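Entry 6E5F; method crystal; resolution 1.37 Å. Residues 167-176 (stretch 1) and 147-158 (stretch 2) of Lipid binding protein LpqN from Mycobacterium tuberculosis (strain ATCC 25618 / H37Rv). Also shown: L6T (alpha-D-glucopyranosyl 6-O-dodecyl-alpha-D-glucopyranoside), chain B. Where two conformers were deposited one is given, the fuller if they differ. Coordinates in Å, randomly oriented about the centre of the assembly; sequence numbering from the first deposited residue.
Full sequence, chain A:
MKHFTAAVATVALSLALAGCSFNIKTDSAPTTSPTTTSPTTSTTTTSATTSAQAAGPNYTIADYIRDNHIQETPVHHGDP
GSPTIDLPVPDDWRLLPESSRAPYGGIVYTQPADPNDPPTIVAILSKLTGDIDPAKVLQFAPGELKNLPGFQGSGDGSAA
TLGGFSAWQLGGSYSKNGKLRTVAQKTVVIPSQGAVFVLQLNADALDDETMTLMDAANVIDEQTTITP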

# COMPACT_ATOMS: atom_id res chain seq x y z
N ALA A 167 5.84 -7.38 -6.53
CA ALA A 167 5.21 -6.15 -6.10
C ALA A 167 5.36 -5.08 -7.16
O ALA A 167 6.08 -5.23 -8.15
CB ALA A 167 5.81 -5.67 -4.77
N TRP A 168 4.64 -3.98 -6.93
CA TRP A 168 4.72 -2.79 -7.77
C TRP A 168 4.71 -1.60 -6.83
O TRP A 168 3.96 -1.57 -5.86
CB TRP A 168 3.51 -2.68 -8.71
CG TRP A 168 3.76 -1.68 -9.76
CD1 TRP A 168 3.43 -0.36 -9.74
CD2 TRP A 168 4.45 -1.91 -10.99
NE1 TRP A 168 3.87 0.26 -10.90
CE2 TRP A 168 4.49 -0.68 -11.68
CE3 TRP A 168 5.02 -3.03 -11.58
CZ2 TRP A 168 5.09 -0.55 -12.94
CZ3 TRP A 168 5.61 -2.90 -12.82
CH2 TRP A 168 5.64 -1.67 -13.48
N GLN A 169 5.54 -0.60 -7.13
CA GLN A 169 5.55 0.60 -6.32
C GLN A 169 5.55 1.82 -7.23
O GLN A 169 6.27 1.85 -8.23
CB GLN A 169 6.77 0.66 -5.38
CG GLN A 169 6.82 1.91 -4.52
CD GLN A 169 7.77 1.77 -3.35
OE1 GLN A 169 7.71 0.80 -2.60
NE2 GLN A 169 8.65 2.76 -3.18
N LEU A 170 4.74 2.80 -6.88
CA LEU A 170 4.85 4.10 -7.51
C LEU A 170 4.63 5.18 -6.46
O LEU A 170 3.92 4.98 -5.46
CB LEU A 170 3.90 4.27 -8.69
CG LEU A 170 2.46 4.63 -8.40
CD1 LEU A 170 1.77 5.16 -9.67
CD2 LEU A 170 1.70 3.45 -7.82
N GLY A 171 5.26 6.31 -6.70
CA GLY A 171 5.14 7.45 -5.81
C GLY A 171 5.16 8.74 -6.60
O GLY A 171 5.52 8.77 -7.78
N GLY A 172 4.75 9.79 -5.93
CA GLY A 172 4.77 11.11 -6.53
C GLY A 172 4.19 12.12 -5.58
O GLY A 172 4.22 11.94 -4.36
N SER A 173 3.68 13.20 -6.15
CA SER A 173 3.09 14.28 -5.38
C SER A 173 1.69 14.56 -5.91
O SER A 173 1.38 14.30 -7.07
CB SER A 173 3.92 15.56 -5.49
OG SER A 173 5.22 15.37 -4.97
N TYR A 174 0.85 15.08 -5.02
CA TYR A 174 -0.47 15.56 -5.41
C TYR A 174 -0.83 16.72 -4.49
O TYR A 174 -0.21 16.92 -3.44
CB TYR A 174 -1.53 14.45 -5.40
CG TYR A 174 -2.17 14.14 -4.06
CD1 TYR A 174 -1.41 13.67 -3.01
CD2 TYR A 174 -3.54 14.29 -3.87
CE1 TYR A 174 -1.99 13.38 -1.78
CE2 TYR A 174 -4.12 13.99 -2.65
CZ TYR A 174 -3.34 13.54 -1.61
OH TYR A 174 -3.91 13.24 -0.39
N SER A 175 -1.82 17.50 -4.90
CA SER A 175 -2.26 18.67 -4.16
C SER A 175 -3.57 18.38 -3.46
O SER A 175 -4.52 17.90 -4.09
CB SER A 175 -2.43 19.87 -5.10
OG SER A 175 -1.18 20.30 -5.60
N LYS A 176 -3.63 18.66 -2.16
CA LYS A 176 -4.84 18.50 -1.38
C LYS A 176 -4.99 19.72 -0.49
O LYS A 176 -4.09 20.03 0.30
CB LYS A 176 -4.78 17.22 -0.53
CG LYS A 176 -5.89 17.11 0.51
CD LYS A 176 -6.20 15.67 0.86
CE LYS A 176 -7.23 15.58 1.97
NZ LYS A 176 -7.85 14.23 2.06
C1 L6T B . 7.41 13.89 -9.05
C2 L6T B . 6.78 15.01 -8.23
C3 L6T B . 7.73 15.44 -7.14
C4 L6T B . 8.07 14.24 -6.29
C5 L6T B . 8.72 13.18 -7.18
C6 L6T B . 9.18 11.96 -6.34
CAA L6T B . 8.99 13.41 -10.69
CAO L6T B . 7.91 14.66 -12.41
CAP L6T B . 6.84 14.58 -13.50
CAR L6T B . 9.25 15.04 -13.02
CAT L6T B . 10.29 15.11 -11.92
CAV L6T B . 10.36 13.76 -11.24
CAX L6T B . 8.14 10.27 -5.10
CAY L6T B . 8.78 10.12 -3.69
CAZ L6T B . 8.05 8.89 -3.15
CBA L6T B . 8.88 8.36 -1.98
CBB L6T B . 7.76 7.72 -1.15
CBC L6T B . 8.32 6.46 -0.54
CBD L6T B . 7.14 5.74 0.20
CBE L6T B . 7.54 4.29 0.28
CBF L6T B . 6.66 3.36 -0.63
CBG L6T B . 5.29 3.11 0.05
CBH L6T B . 5.47 2.47 1.41
CBI L6T B . 6.52 1.35 1.45
O1 L6T B . 8.59 14.37 -9.70
O2 L6T B . 6.49 16.12 -9.08
O3 L6T B . 7.13 16.46 -6.34
O4 L6T B . 8.98 14.64 -5.27
O5 L6T B . 7.76 12.78 -8.19
O6 L6T B . 8.08 11.63 -5.54
OAN L6T B . 8.02 13.38 -11.76
OAQ L6T B . 7.16 13.52 -14.40
OAS L6T B . 9.15 16.31 -13.68
OAU L6T B . 11.57 15.45 -12.48
OAW L6T B . 11.32 13.81 -10.18
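Stretch 2 (147-158) NLPGFQGSGDGS

What holds stretch 2 to the strand of stretch 1? Two pairs of backbone hydrogen bonds do most of the work, and both pair the chains antiparallel. At one end Gln152 N donates to Ser173 O at 2.8 Å and Ser173 N donates to Gln152 O at 2.9 Å. At the other, Ser158 N reaches Gln169 O at 2.9 Å, and Gln169 N returns a bond to Ser158 O at 3.0 Å. A fifth bond comes from a side chain: the indole NE1 of Trp168 donates to Asp156 O at 2.8 Å, with the carbonyl at the ring edge, near its plane, where the N-H points. Ser158 O, already the acceptor for Gln169 N, also lies over one face of the Trp168 ring, 3.6 Å from CD2.

How does the backbone of stretch 2 run between these bonded pairs? Stretch 1 is extended throughout, whereas stretch 2 is mostly loop and turn. A type II turn from Leu148 to Phe151, closed by Phe151 N to Leu148 O at 3.1 Å, leads into the pairing at Gln152. A type II' turn from Ser154 to Gly157 then carries the chain past Leu170 and Gly171 to the second pairing at Ser158. Phi is positive at Gly150, Gly155 and Gly157. Gly157 lies so close to stretch 1, its CA 3.2 Å from Gln169 O and 3.5 Å from Leu170 CB, that a CB there would clash with both of those atoms; its own N is buried without a partner.

Why can the chains come so near around Gly172? Neither Gly172 nor Gly153 carries a side chain, and their CA atoms stand 4.2 Å apart. A CB on Gly172 would clash with Gln152 O and with Phe151 CZ. Gly172 CA instead makes a C-H...O contact with Gln152 O at 3.3 Å, and Phe151 CA makes another with Ser173 O, also at 3.3 Å. The Phe151 ring fits against this bare backbone, CE1 lying 3.8 Å from Gly172 CA, and its CZ is 4.4 Å from Leu170 CD1.

What packs at the far end, beyond the hydrogen bonds? Tyr174 meets the turn that opens stretch 2. Leu148 CG sits over one face of its ring, 3.7 Å from Tyr174 CD2, in a CH-pi contact, while Pro149 CD approaches the same CD2 at 4.3 Å. The Tyr174 CB is 3.5 Å from Pro149 O, so the tyrosine touches both backbone and side chains of the turn.

How does the glycolipid join the two stretches? Its sugars draw on both: Ser173 OG and L6T O3 share a hydrogen bond of 2.6 Å, and L6T OAQ donates to Gly153 O at 3.0 Å. One water extends the link, accepting from Ser154 N at 2.8 Å and donating to Gly171 O at 2.8 Å and to L6T O5 at 2.7 Å.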

# COMPACT_ATOMS: atom_id res chain seq x y z
N ASN A 147 -4.92 8.54 -10.60
CA ASN A 147 -6.21 9.21 -10.61
C ASN A 147 -6.34 10.28 -9.53
O ASN A 147 -7.36 10.97 -9.48
CB ASN A 147 -7.35 8.20 -10.45
CG ASN A 147 -7.53 7.32 -11.67
OD1 ASN A 147 -7.10 7.66 -12.77
ND2 ASN A 147 -8.20 6.18 -11.48
N LEU A 148 -5.34 10.42 -8.66
CA LEU A 148 -5.39 11.44 -7.62
C LEU A 148 -5.39 12.83 -8.25
O LEU A 148 -4.75 13.04 -9.29
CB LEU A 148 -4.19 11.30 -6.69
CG LEU A 148 -4.38 10.95 -5.21
CD1 LEU A 148 -5.70 10.26 -4.91
CD2 LEU A 148 -3.22 10.07 -4.76
N PRO A 149 -6.07 13.80 -7.64
CA PRO A 149 -6.11 15.15 -8.21
C PRO A 149 -4.72 15.75 -8.33
O PRO A 149 -3.99 15.89 -7.35
CB PRO A 149 -6.96 15.94 -7.20
CG PRO A 149 -7.76 14.91 -6.49
CD PRO A 149 -6.90 13.70 -6.42
N GLY A 150 -4.35 16.11 -9.56
CA GLY A 150 -3.06 16.72 -9.80
C GLY A 150 -1.89 15.83 -9.47
O GLY A 150 -0.81 16.33 -9.12
N PHE A 151 -2.06 14.51 -9.55
CA PHE A 151 -0.94 13.62 -9.29
C PHE A 151 0.15 13.85 -10.32
O PHE A 151 -0.12 14.03 -11.51
CB PHE A 151 -1.39 12.16 -9.32
CG PHE A 151 -0.26 11.20 -9.08
CD1 PHE A 151 0.20 10.95 -7.80
CD2 PHE A 151 0.35 10.55 -10.14
CE1 PHE A 151 1.24 10.08 -7.58
CE2 PHE A 151 1.39 9.66 -9.93
CZ PHE A 151 1.83 9.43 -8.64
N GLN A 152 1.39 13.84 -9.86
CA GLN A 152 2.55 13.96 -10.73
C GLN A 152 3.61 13.00 -10.21
O GLN A 152 4.00 13.09 -9.04
CB GLN A 152 3.07 15.40 -10.76
CG GLN A 152 3.30 16.01 -9.38
CD GLN A 152 3.01 17.50 -9.34
OE1 GLN A 152 2.07 17.94 -8.67
NE2 GLN A 152 3.80 18.29 -10.06
N GLY A 153 4.05 12.08 -11.06
CA GLY A 153 5.05 11.11 -10.68
C GLY A 153 5.93 10.79 -11.87
O GLY A 153 5.73 11.28 -12.98
N SER A 154 6.93 9.95 -11.61
CA SER A 154 7.85 9.50 -12.65
C SER A 154 7.25 8.25 -13.28
O SER A 154 7.46 7.12 -12.83
CB SER A 154 9.24 9.23 -12.07
OG SER A 154 9.82 10.44 -11.60
N GLY A 155 6.46 8.46 -14.33
CA GLY A 155 5.88 7.34 -15.05
C GLY A 155 4.85 6.61 -14.23
O GLY A 155 4.10 7.20 -13.44
N ASP A 156 4.80 5.29 -14.41
CA ASP A 156 3.82 4.44 -13.75
C ASP A 156 4.41 3.68 -12.57
O ASP A 156 3.74 2.80 -12.03
CB ASP A 156 3.23 3.45 -14.75
CG ASP A 156 2.38 4.13 -15.81
OD1 ASP A 156 2.10 5.34 -15.66
OD2 ASP A 156 1.99 3.46 -16.79
N GLY A 157 5.62 4.00 -12.16
CA GLY A 157 6.28 3.25 -11.11
C GLY A 157 7.15 2.15 -11.67
O GLY A 157 7.53 2.14 -12.85
N SER A 158 7.50 1.21 -10.80
CA SER A 158 8.38 0.13 -11.19
C SER A 158 8.07 -1.13 -10.41
O SER A 158 7.52 -1.09 -9.29
CB SER A 158 9.86 0.50 -10.98
OG SER A 158 10.13 0.65 -9.60
O HOH W 1 7.65 10.15 -8.96